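Local coordinates for protein ParA (Salmonella enterica subsp. enterica serovar Newport str. SL317, PDB 3EZ9) that probably binds and hydrolyses ATP as a Walker-type partition ATPase, with an N-terminal helix-turn-helix domain, to segregate plasmid DNA to daughter cells, at residues Q232-R237 / E304-R309; L182-A187 / E225-Q230. All blocks are in the same frame, centred on the assembly; numbering follows the deposited sequence.

Interaction 1. Residues Q232-R237 / E304-R309; sequences QYEILR and EGVEPR. Unlike the reference sequence in segment 232-237: Gln232 (reference Pro), Tyr233 (reference Ser), Ile235 (reference Val). With MG (magnesium ion), chain C.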
ATOM      1  N   GLN A 232       2.721  26.449   0.868  1.00 53.18           N
ATOM      2  CA  GLN A 232       2.355  25.091   1.279  1.00 57.20           C
ATOM      3  C   GLN A 232       3.195  23.940   0.710  1.00 55.38           C
ATOM      4  O   GLN A 232       3.117  22.824   1.194  1.00 57.51           O
ATOM      5  CB  GLN A 232       0.896  24.835   0.947  1.00 59.43           C
ATOM      6  CG  GLN A 232       0.590  25.049  -0.502  1.00 57.54           C
ATOM      7  CD  GLN A 232      -0.740  24.477  -0.900  1.00 54.86           C
ATOM      8  OE1 GLN A 232      -1.325  24.882  -1.908  1.00 56.08           O
ATOM      9  NE2 GLN A 232      -1.220  23.515  -0.132  1.00 48.50           N
ATOM     10  N   TYR A 233       3.983  24.201  -0.323  1.00 56.97           N
ATOM     11  CA  TYR A 233       4.847  23.176  -0.908  1.00 56.01           C
ATOM     12  C   TYR A 233       6.359  23.401  -0.661  1.00 56.91           C
ATOM     13  O   TYR A 233       7.195  22.618  -1.126  1.00 55.35           O
ATOM     14  CB  TYR A 233       4.573  23.068  -2.404  1.00 55.06           C
ATOM     15  CG  TYR A 233       3.153  22.692  -2.690  1.00 54.41           C
ATOM     16  CD1 TYR A 233       2.456  23.273  -3.748  1.00 48.50           C
ATOM     17  CD2 TYR A 233       2.495  21.761  -1.890  1.00 58.67           C
ATOM     18  CE1 TYR A 233       1.137  22.939  -4.005  1.00 50.24           C
ATOM     19  CE2 TYR A 233       1.166  21.411  -2.132  1.00 60.09           C
ATOM     20  CZ  TYR A 233       0.494  22.003  -3.195  1.00 59.57           C
ATOM     21  OH  TYR A 233      -0.806  21.646  -3.445  1.00 56.16           O
ATOM     22  N   GLU A 234       6.715  24.455   0.073  1.00 47.90           N
ATOM     23  CA  GLU A 234       8.120  24.697   0.357  1.00 42.10           C
ATOM     24  C   GLU A 234       8.349  24.429   1.810  1.00 43.24           C
ATOM     25  O   GLU A 234       9.442  24.677   2.333  1.00 40.38           O
ATOM     26  CB  GLU A 234       8.511  26.140   0.078  1.00 44.71           C
ATOM     27  CG  GLU A 234       8.313  26.603  -1.349  1.00 45.40           C
ATOM     28  CD  GLU A 234       8.628  28.067  -1.469  1.00 51.73           C
ATOM     29  OE1 GLU A 234       8.100  28.801  -0.614  1.00 48.50           O
ATOM     30  OE2 GLU A 234       9.387  28.489  -2.377  1.00 57.83           O
ATOM     31  N   ILE A 235       7.326  23.912   2.479  1.00 40.33           N
ATOM     32  CA  ILE A 235       7.454  23.667   3.915  1.00 43.74           C
ATOM     33  C   ILE A 235       8.412  22.553   4.347  1.00 43.92           C
ATOM     34  O   ILE A 235       8.966  22.628   5.432  1.00 46.37           O
ATOM     35  CB  ILE A 235       6.053  23.481   4.544  1.00 45.92           C
ATOM     36  CG1 ILE A 235       5.237  24.751   4.295  1.00 47.22           C
ATOM     37  CG2 ILE A 235       6.159  23.212   6.036  1.00 37.98           C
ATOM     38  CD1 ILE A 235       3.827  24.610   4.654  1.00 71.57           C
ATOM     39  N   LEU A 236       8.603  21.531   3.512  1.00 45.37           N
ATOM     40  CA  LEU A 236       9.531  20.448   3.840  1.00 44.81           C
ATOM     41  C   LEU A 236      10.932  21.048   3.782  1.00 45.22           C
ATOM     42  O   LEU A 236      11.726  20.828   4.683  1.00 46.61           O
ATOM     43  CB  LEU A 236       9.451  19.293   2.820  1.00 44.91           C
ATOM     44  CG  LEU A 236       9.796  17.842   3.228  1.00 40.48           C
ATOM     45  CD1 LEU A 236      10.432  17.130   2.080  1.00 36.27           C
ATOM     46  CD2 LEU A 236      10.703  17.790   4.409  1.00 33.97           C
ATOM     47  N   ARG A 237      11.217  21.800   2.715  1.00 41.21           N
ATOM     48  CA  ARG A 237      12.513  22.441   2.523  1.00 43.16           C
ATOM     49  C   ARG A 237      12.784  23.486   3.598  1.00 47.90           C
ATOM     50  O   ARG A 237      13.837  23.482   4.252  1.00 44.97           O
ATOM     51  CB  ARG A 237      12.575  23.141   1.161  1.00 38.23           C
ATOM     52  CG  ARG A 237      13.582  22.546   0.194  1.00 53.49           C
ATOM     53  CD  ARG A 237      15.048  22.739   0.599  1.00 44.43           C
ATOM     54  NE  ARG A 237      15.852  21.631   0.079  1.00 54.56           N
ATOM     55  CZ  ARG A 237      17.148  21.702  -0.178  1.00 52.91           C
ATOM     56  NH1 ARG A 237      17.786  22.835   0.030  1.00 54.66           N
ATOM     57  NH2 ARG A 237      17.806  20.643  -0.628  1.00 58.85           N
ATOM     58  N   GLU A 304       1.842  26.823  -8.028  1.00 48.99           N
ATOM     59  CA  GLU A 304       1.964  27.490  -6.731  1.00 42.92           C
ATOM     60  C   GLU A 304       3.142  28.472  -6.758  1.00 46.72           C
ATOM     61  O   GLU A 304       3.451  29.112  -5.757  1.00 47.61           O
ATOM     62  CB  GLU A 304       2.197  26.460  -5.636  1.00 43.29           C
ATOM     63  CG  GLU A 304       1.615  26.828  -4.313  1.00 51.98           C
ATOM     64  CD  GLU A 304       0.097  26.707  -4.294  1.00 63.26           C
ATOM     65  OE1 GLU A 304      -0.524  27.157  -3.304  1.00 67.12           O
ATOM     66  OE2 GLU A 304      -0.479  26.159  -5.262  1.00 65.19           O
ATOM     67  N   GLY A 305       3.807  28.577  -7.905  1.00 48.04           N
ATOM     68  CA  GLY A 305       4.934  29.481  -8.030  1.00 51.65           C
ATOM     69  C   GLY A 305       6.226  28.948  -7.429  1.00 57.29           C
ATOM     70  O   GLY A 305       7.140  29.736  -7.143  1.00 58.14           O
ATOM     71  N   VAL A 306       6.311  27.629  -7.220  1.00 54.75           N
ATOM     72  CA  VAL A 306       7.515  27.027  -6.646  1.00 55.31           C
ATOM     73  C   VAL A 306       8.285  26.167  -7.667  1.00 59.33           C
ATOM     74  O   VAL A 306       7.701  25.332  -8.363  1.00 60.77           O
ATOM     75  CB  VAL A 306       7.177  26.179  -5.368  1.00 51.71           C
ATOM     76  CG1 VAL A 306       6.007  26.813  -4.622  1.00 43.09           C
ATOM     77  CG2 VAL A 306       6.871  24.749  -5.727  1.00 56.10           C
ATOM     78  N   GLU A 307       9.596  26.391  -7.754  1.00 53.08           N
ATOM     79  CA  GLU A 307      10.481  25.666  -8.676  1.00 58.48           C
ATOM     80  C   GLU A 307      10.924  24.327  -8.090  1.00 53.56           C
ATOM     81  O   GLU A 307      11.474  24.281  -7.002  1.00 56.39           O
ATOM     82  CB  GLU A 307      11.721  26.530  -8.973  1.00 67.97           C
ATOM     83  CG  GLU A 307      12.703  26.799  -7.765  1.00 80.90           C
ATOM     84  CD  GLU A 307      12.065  26.804  -6.319  1.00 80.46           C
ATOM     85  OE1 GLU A 307      11.089  27.556  -6.037  1.00 72.02           O
ATOM     86  OE2 GLU A 307      12.578  26.048  -5.451  1.00 70.42           O
ATOM     87  N   PRO A 308      10.684  23.215  -8.788  1.00 48.08           N
ATOM     88  CA  PRO A 308      11.141  21.969  -8.157  1.00 48.39           C
ATOM     89  C   PRO A 308      12.652  21.818  -8.233  1.00 41.78           C
ATOM     90  O   PRO A 308      13.254  22.200  -9.202  1.00 43.80           O
ATOM     91  CB  PRO A 308      10.358  20.882  -8.903  1.00 43.57           C
ATOM     92  CG  PRO A 308      10.017  21.502 -10.200  1.00 47.84           C
ATOM     93  CD  PRO A 308       9.713  22.944  -9.857  1.00 47.46           C
ATOM     94  N   ARG A 309      13.275  21.289  -7.190  1.00 48.63           N
ATOM     95  CA  ARG A 309      14.742  21.146  -7.191  1.00 49.53           C
ATOM     96  C   ARG A 309      15.240  19.965  -8.019  1.00 43.77           C
ATOM     97  O   ARG A 309      16.430  19.779  -8.187  1.00 47.79           O
ATOM     98  CB  ARG A 309      15.276  20.989  -5.753  1.00 47.96           C
ATOM     99  CG  ARG A 309      15.305  22.265  -4.946  1.00 63.02           C
ATOM    100  CD  ARG A 309      15.837  22.019  -3.528  1.00 76.91           C
ATOM    101  NE  ARG A 309      17.238  21.574  -3.473  1.00 82.49           N
ATOM    102  CZ  ARG A 309      18.300  22.273  -3.882  1.00 72.17           C
ATOM    103  NH1 ARG A 309      18.162  23.484  -4.398  1.00 81.69           N
ATOM    104  NH2 ARG A 309      19.512  21.751  -3.766  1.00 62.68           N
TER
HETATM  105 MG    MG C 402       9.420  29.597  -4.396  0.50 33.59          MG
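Glu234 reaches from the N-cap of helix 235-241 toward the loop 304-309, its tip holding a magnesium ion. From CB, chi1 of -60° puts CG beside the backbone N, where it slides past Val306, CG to CG1 at 4.0 Å, the two side chains running in opposite directions. Beyond CG the chain is extended, and past CD, OE2 binds the magnesium ion at 2.3 Å. From the loop, OE1 of Glu307 comes to 3.1 Å from the same ion, too long for a firm metal bond, with its carboxylate plane turned 55° from that of Glu234; the cation probably eases the repulsion between two acids.

Tyr233 is buried, and CG and CB of Glu304 approach CD1 of its ring obliquely. Its other neighbours include Leu301 and Leu264, so the aromatic ring suits a place between helices 294-303 and 261-269. At the far end the guanidinium groups of Arg237 and Arg309 overlap with planes 40° apart; NE of Arg309 lies over a face of Arg237, 3.0 Å from its NH2. Both are donors, and Asp271, salt-bridged to Arg309 and more weakly paired with Arg237, probably offsets their like charges. Gly305, with its positive phi, ends helix 294-303 in a Schellman motif, and the loop runs on to strand 312-317, a helix-to-strand step of the alternating alpha/beta fold expected of a P-loop NTPase.

Interaction 2. Residues L182-A187 / E225-Q230; sequences LNNLDA and EHLPGQ. Unlike the reference sequence in segment 182-187: Asn184 (reference Asp). Unlike the reference sequence in segment 225-230: Gln230 (reference Met).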
ATOM      1  N   LEU A 182       4.966  21.667  10.802  1.00 60.79           N
ATOM      2  CA  LEU A 182       3.957  22.617  11.257  1.00 56.95           C
ATOM      3  C   LEU A 182       4.437  23.370  12.490  1.00 55.09           C
ATOM      4  O   LEU A 182       4.168  24.560  12.640  1.00 58.58           O
ATOM      5  CB  LEU A 182       2.650  21.884  11.565  1.00 44.39           C
ATOM      6  CG  LEU A 182       1.875  21.373  10.365  1.00 42.05           C
ATOM      7  CD1 LEU A 182       0.675  20.620  10.856  1.00 50.23           C
ATOM      8  CD2 LEU A 182       1.443  22.514   9.483  1.00 40.24           C
ATOM      9  N   ASN A 183       5.149  22.680  13.371  1.00 54.91           N
ATOM     10  CA  ASN A 183       5.673  23.320  14.571  1.00 62.50           C
ATOM     11  C   ASN A 183       6.728  24.382  14.241  1.00 58.99           C
ATOM     12  O   ASN A 183       7.095  25.175  15.082  1.00 58.94           O
ATOM     13  CB  ASN A 183       6.280  22.277  15.510  1.00 68.36           C
ATOM     14  CG  ASN A 183       5.229  21.518  16.282  1.00 72.49           C
ATOM     15  OD1 ASN A 183       4.051  21.590  15.956  1.00 71.57           O
ATOM     16  ND2 ASN A 183       5.649  20.779  17.312  1.00 73.73           N
ATOM     17  N   ASN A 184       7.214  24.405  13.012  1.00 59.19           N
ATOM     18  CA  ASN A 184       8.219  25.384  12.635  1.00 59.27           C
ATOM     19  C   ASN A 184       9.322  25.466  13.701  1.00 57.33           C
ATOM     20  O   ASN A 184       9.488  26.487  14.349  1.00 54.28           O
ATOM     21  CB  ASN A 184       7.568  26.756  12.463  1.00 55.54           C
ATOM     22  CG  ASN A 184       8.407  27.696  11.617  1.00 53.89           C
ATOM     23  OD1 ASN A 184       9.626  27.582  11.584  1.00 61.76           O
ATOM     24  ND2 ASN A 184       7.758  28.636  10.936  1.00 56.72           N
ATOM     25  N   LEU A 185      10.073  24.388  13.874  1.00 57.80           N
ATOM     26  CA  LEU A 185      11.140  24.353  14.859  1.00 60.72           C
ATOM     27  C   LEU A 185      12.500  24.827  14.338  1.00 63.16           C
ATOM     28  O   LEU A 185      12.736  24.879  13.133  1.00 63.82           O
ATOM     29  CB  LEU A 185      11.286  22.936  15.375  1.00 63.28           C
ATOM     30  CG  LEU A 185      10.055  22.422  16.090  1.00 70.70           C
ATOM     31  CD1 LEU A 185      10.104  20.916  16.231  1.00 79.35           C
ATOM     32  CD2 LEU A 185      10.016  23.066  17.442  1.00 76.96           C
ATOM     33  N   ASP A 186      13.402  25.156  15.254  1.00 59.78           N
ATOM     34  CA  ASP A 186      14.732  25.595  14.866  1.00 62.21           C
ATOM     35  C   ASP A 186      15.698  24.419  14.887  1.00 60.38           C
ATOM     36  O   ASP A 186      15.443  23.389  15.517  1.00 59.14           O
ATOM     37  CB  ASP A 186      15.235  26.678  15.815  1.00 72.87           C
ATOM     38  CG  ASP A 186      15.340  26.198  17.246  1.00 74.61           C
ATOM     39  OD1 ASP A 186      16.155  26.759  18.001  1.00 72.04           O
ATOM     40  OD2 ASP A 186      14.600  25.266  17.615  1.00 80.06           O
ATOM     41  N   ALA A 187      16.824  24.579  14.213  1.00 57.80           N
ATOM     42  CA  ALA A 187      17.804  23.506  14.142  1.00 61.85           C
ATOM     43  C   ALA A 187      18.169  22.832  15.457  1.00 60.49           C
ATOM     44  O   ALA A 187      18.378  21.632  15.495  1.00 61.96           O
ATOM     45  CB  ALA A 187      19.053  24.008  13.482  1.00 57.84           C
ATOM     46  N   GLU A 225      -3.178  28.389   8.863  1.00 61.00           N
ATOM     47  CA  GLU A 225      -3.429  28.729  10.259  1.00 71.72           C
ATOM     48  C   GLU A 225      -2.183  28.769  11.138  1.00 74.55           C
ATOM     49  O   GLU A 225      -2.088  29.609  12.033  1.00 77.27           O
ATOM     50  CB  GLU A 225      -4.467  27.761  10.853  1.00 74.44           C
ATOM     51  CG  GLU A 225      -4.114  27.136  12.224  1.00 83.63           C
ATOM     52  CD  GLU A 225      -4.676  27.896  13.428  1.00 88.53           C
ATOM     53  OE1 GLU A 225      -4.646  27.350  14.560  1.00 83.93           O
ATOM     54  OE2 GLU A 225      -5.142  29.039  13.246  1.00 92.73           O
ATOM     55  N   HIS A 226      -1.226  27.882  10.892  1.00 77.61           N
ATOM     56  CA  HIS A 226      -0.018  27.845  11.714  1.00 74.83           C
ATOM     57  C   HIS A 226       1.238  28.391  11.064  1.00 71.86           C
ATOM     58  O   HIS A 226       2.169  28.793  11.752  1.00 74.12           O
ATOM     59  CB  HIS A 226       0.273  26.419  12.173  1.00 79.21           C
ATOM     60  CG  HIS A 226      -0.796  25.834  13.036  1.00 81.12           C
ATOM     61  ND1 HIS A 226      -1.708  24.916  12.566  1.00 81.62           N
ATOM     62  CD2 HIS A 226      -1.096  26.036  14.339  1.00 81.13           C
ATOM     63  CE1 HIS A 226      -2.527  24.577  13.546  1.00 86.06           C
ATOM     64  NE2 HIS A 226      -2.176  25.242  14.632  1.00 89.47           N
ATOM     65  N   LEU A 227       1.283  28.387   9.741  1.00 69.67           N
ATOM     66  CA  LEU A 227       2.466  28.871   9.044  1.00 67.31           C
ATOM     67  C   LEU A 227       2.090  29.975   8.049  1.00 66.76           C
ATOM     68  O   LEU A 227       2.347  29.870   6.848  1.00 62.61           O
ATOM     69  CB  LEU A 227       3.146  27.696   8.334  1.00 64.30           C
ATOM     70  CG  LEU A 227       3.498  26.509   9.242  1.00 64.62           C
ATOM     71  CD1 LEU A 227       3.975  25.323   8.394  1.00 63.52           C
ATOM     72  CD2 LEU A 227       4.561  26.928  10.256  1.00 58.40           C
ATOM     73  N   PRO A 228       1.494  31.069   8.558  1.00 67.27           N
ATOM     74  CA  PRO A 228       1.073  32.196   7.720  1.00 62.90           C
ATOM     75  C   PRO A 228       2.145  32.764   6.802  1.00 60.98           C
ATOM     76  O   PRO A 228       3.260  33.044   7.239  1.00 64.56           O
ATOM     77  CB  PRO A 228       0.586  33.211   8.747  1.00 55.83           C
ATOM     78  CG  PRO A 228       1.439  32.923   9.929  1.00 54.35           C
ATOM     79  CD  PRO A 228       1.412  31.432   9.987  1.00 58.89           C
ATOM     80  N   GLY A 229       1.806  32.933   5.527  1.00 58.21           N
ATOM     81  CA  GLY A 229       2.760  33.508   4.590  1.00 60.83           C
ATOM     82  C   GLY A 229       3.781  32.564   3.985  1.00 62.26           C
ATOM     83  O   GLY A 229       4.563  32.963   3.112  1.00 61.32           O
ATOM     84  N   GLN A 230       3.791  31.321   4.464  1.00 60.45           N
ATOM     85  CA  GLN A 230       4.694  30.290   3.953  1.00 52.64           C
ATOM     86  C   GLN A 230       3.989  29.512   2.844  1.00 51.01           C
ATOM     87  O   GLN A 230       2.803  29.199   2.963  1.00 51.27           O
ATOM     88  CB  GLN A 230       5.069  29.300   5.053  1.00 46.24           C
ATOM     89  CG  GLN A 230       5.539  29.901   6.339  1.00 41.38           C
ATOM     90  CD  GLN A 230       6.229  28.866   7.198  1.00 41.83           C
ATOM     91  OE1 GLN A 230       6.403  29.038   8.401  1.00 40.23           O
ATOM     92  NE2 GLN A 230       6.628  27.776   6.575  1.00 50.16           N
TER
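Leu182 and His226 bring the two backbones nearest, with CA atoms 6.6 Å apart where helices 177-183 and 219-226 come to an end. Asn184 leaves the first helix with positive phi (46°), a conformation that asparagine tolerates better than most residues. After the second helix, Leu227 to Gln230 form a type II beta turn, closed by the bond from Gln230 N to Leu227 O at 3.1 Å; Gly229 takes the position whose backbone angles call for glycine.

Leu227 carries most of the side-chain contact between the two helix ends. Its chi1 of -55° brings CG to 4.0 Å from the carbonyl O of Leu182, and the branching there sends the two methyls to different partners: CD1 meets CD2 of Leu182 at 3.9 Å, the two side chains crossing at about a right angle, while CD2 lies 3.4 Å from the carbonyl O of Leu182 and also touches CB and ND2 of Asn184. A branched aliphatic side chain suits this position because it can serve both neighbours at once. Nearby, the amides of Asn184 and Gln230 stand almost perpendicular, 79° apart. ND2 of Asn184 is 2.9 Å from OE1 of Gln230, but the angle is too poor for a hydrogen bond; the firmer polar partner of Asn184 is Arg243, which donates to OD1. Helix 235-241 packs against Leu227 through Ile235 and Asn239. This is a contact between two helix C-termini, made at the surface of the alpha/beta ATPase domain.

In the fold
Helix 235-241 joins the two contacts: interaction 1 includes its first turn, and the same helix packs against Leu227 and Gln230 of interaction 2. Ile235 makes the direct connection, its CD1 lying 3.8 Å from CD1 of Leu227, although the centres of the contacts are 14 Å apart. Neither is deep core. Interaction 1 is partly buried, brings together parts of the chain 67 residues apart and is rich in charge, with a metal ion and two closely approaching arginines around a small apolar patch. Interaction 2 lies at the surface, closes a shorter span and relies mainly on leucine packing and neutral amides. Of the two, interaction 1 alone also meets the second subunit, through Glu307 and Pro308.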